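Side-chain contact in putative arylalkylamine N-Acetyltransferase 7 (Aedes aegypti, PDB 4FD7), which probably transfers an acetyl group from acetyl-CoA to the amine nitrogen of its substrates, as a member of the GNAT family: residues L153-K158 with R162-E167. Sequence-based numbering, arbitrary orientation.
Sequences LSVDPK and RGIATE
Val155 and Ile164 form the tight part of this contact, their side chains crossing at a slant with Val155 CG2 3.7 Å from Ile164 CG2. Ile164 brings that methyl into place by holding it anti to its own backbone N; its side chain also touches Val99 of strand 98-108 and Phe18 of strand 14-21. The same Val155 CG2 also faces the first turn of the helix, 4.4 Å from Ala165 CB. Two residues earlier on the strand, Leu153 splays its two methyls over this turn: CD2 lies 4.2 Å from Ala165 CB, and CD1 reaches the Ala165 carbonyl O at 3.9 Å. The CA-CB bond of Leu153 points toward the helix, and CG, anti to the backbone N (chi1 -164°), carries both methyls to Ala165. This half is wholly apolar between side chains, and the small Ala165 lets both strand residues approach.

Whereas Val155 and Ile164 are buried, Lys158 is exposed to solvent, and here the contact opens out. The extended Arg162 chain merely brushes the carbonyl of Lys158, whose O sits over one guanidinium face, 3.3 Å from NH2 but at a poor angle for a hydrogen bond; Arg162 NH1 instead donates to Asp22 O. Lys158 NZ forms salt bridges to Asp156 OD2 and to Glu97, and its backbone N closes an Asx turn on Asp156 OD1 (3.0 Å, 171°) directly after strand 146-155. Arg160 NH2 donates to Val155 O. Gly163 occupies the N-cap. Strand, glycine-bearing loop and helix match GNAT motif A, with Arg160, Gly163 and Ala165 fitting its Q/R-x-x-G-x-G/A signature, the loop that in relatives cradles the acetyl-CoA pyrophosphate.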
loop_
_atom_site.group_PDB
_atom_site.type_symbol
_atom_site.label_atom_id
_atom_site.label_comp_id
_atom_site.label_asym_id
_atom_site.label_seq_id
_atom_site.Cartn_x
_atom_site.Cartn_y
_atom_site.Cartn_z
ATOM N N LEU A 153 2.150 2.559 -0.584
ATOM C CA LEU A 153 1.635 3.827 -0.076
ATOM C C LEU A 153 2.724 4.877 -0.270
ATOM O O LEU A 153 3.834 4.735 0.255
ATOM C CB LEU A 153 1.250 3.724 1.408
ATOM C CG LEU A 153 0.349 4.835 1.991
ATOM C CD1 LEU A 153 -0.250 4.417 3.327
ATOM C CD2 LEU A 153 1.065 6.171 2.169
ATOM N N SER A 154 2.391 5.919 -1.033
ATOM C CA SER A 154 3.310 7.005 -1.352
ATOM C C SER A 154 2.850 8.286 -0.665
ATOM O O SER A 154 1.670 8.614 -0.680
ATOM C CB SER A 154 3.328 7.211 -2.859
ATOM O OG SER A 154 4.315 8.141 -3.268
ATOM N N VAL A 155 3.778 9.006 -0.046
ATOM C CA VAL A 155 3.466 10.325 0.506
ATOM C C VAL A 155 4.491 11.321 -0.010
ATOM O O VAL A 155 5.687 11.028 0.002
ATOM C CB VAL A 155 3.489 10.330 2.043
ATOM C CG1 VAL A 155 3.631 11.765 2.601
ATOM C CG2 VAL A 155 2.240 9.636 2.613
ATOM N N ASP A 156 4.025 12.482 -0.471
ATOM C CA ASP A 156 4.938 13.509 -0.960
ATOM C C ASP A 156 5.804 13.957 0.204
ATOM O O ASP A 156 5.288 14.354 1.248
ATOM C CB ASP A 156 4.149 14.687 -1.525
ATOM C CG ASP A 156 5.034 15.742 -2.173
ATOM O OD1 ASP A 156 6.217 15.883 -1.790
ATOM O OD2 ASP A 156 4.530 16.439 -3.071
ATOM N N PRO A 157 7.134 13.879 0.030
ATOM C CA PRO A 157 8.126 14.273 1.026
ATOM C C PRO A 157 7.858 15.629 1.675
ATOM O O PRO A 157 8.156 15.780 2.857
ATOM C CB PRO A 157 9.413 14.322 0.204
ATOM C CG PRO A 157 9.226 13.255 -0.790
ATOM C CD PRO A 157 7.776 13.333 -1.179
ATOM N N LYS A 158 7.286 16.589 0.953
ATOM C CA LYS A 158 7.068 17.893 1.574
ATOM C C LYS A 158 5.869 17.898 2.521
ATOM O O LYS A 158 5.542 18.933 3.117
ATOM C CB LYS A 158 6.989 19.018 0.540
ATOM C CG LYS A 158 5.690 19.097 -0.229
ATOM C CD LYS A 158 5.910 19.817 -1.567
ATOM C CE LYS A 158 4.582 20.220 -2.178
ATOM N NZ LYS A 158 3.542 19.224 -1.819
ATOM N N ARG A 162 3.764 14.313 9.260
ATOM C CA ARG A 162 2.474 14.891 9.614
ATOM C C ARG A 162 1.435 13.829 9.954
ATOM O O ARG A 162 0.281 14.149 10.258
ATOM C CB ARG A 162 1.980 15.786 8.471
ATOM C CG ARG A 162 2.691 17.136 8.442
ATOM C CD ARG A 162 2.516 17.847 7.126
ATOM N NE ARG A 162 3.146 19.169 7.101
ATOM C CZ ARG A 162 4.409 19.399 6.743
ATOM N NH1 ARG A 162 4.891 20.633 6.748
ATOM N NH2 ARG A 162 5.201 18.398 6.391
ATOM N N GLY A 163 1.843 12.565 9.903
ATOM C CA GLY A 163 0.929 11.481 10.222
ATOM C C GLY A 163 0.029 11.098 9.072
ATOM O O GLY A 163 -0.935 10.348 9.274
ATOM N N ILE A 164 0.347 11.586 7.870
ATOM C CA ILE A 164 -0.505 11.357 6.697
ATOM C C ILE A 164 -0.628 9.866 6.332
ATOM O O ILE A 164 -1.728 9.395 6.008
ATOM C CB ILE A 164 -0.094 12.259 5.491
ATOM C CG1 ILE A 164 -0.727 13.650 5.637
ATOM C CG2 ILE A 164 -0.506 11.634 4.154
ATOM C CD1 ILE A 164 0.185 14.802 5.275
ATOM N N ALA A 165 0.469 9.118 6.441
ATOM C CA ALA A 165 0.434 7.684 6.128
ATOM C C ALA A 165 -0.527 6.944 7.061
ATOM O O ALA A 165 -1.359 6.122 6.627
ATOM C CB ALA A 165 1.831 7.076 6.212
ATOM N N THR A 166 -0.398 7.236 8.351
ATOM C CA THR A 166 -1.295 6.688 9.349
ATOM C C THR A 166 -2.750 6.948 8.966
ATOM O O THR A 166 -3.556 6.025 8.919
ATOM C CB THR A 166 -1.032 7.313 10.721
ATOM O OG1 THR A 166 0.312 7.027 11.128
ATOM C CG2 THR A 166 -2.016 6.777 11.758
ATOM N N GLU A 167 -3.094 8.204 8.712
ATOM C CA GLU A 167 -4.491 8.518 8.400
ATOM C C GLU A 167 -5.015 7.893 7.098
ATOM O O GLU A 167 -6.210 7.533 7.006
ATOM C CB GLU A 167 -4.736 10.036 8.445
ATOM C CG GLU A 167 -4.374 10.702 9.778
ATOM C CD GLU A 167 -4.963 10.005 11.009
ATOM O OE1 GLU A 167 -6.136 9.582 10.994
ATOM O OE2 GLU A 167 -4.248 9.883 12.024
#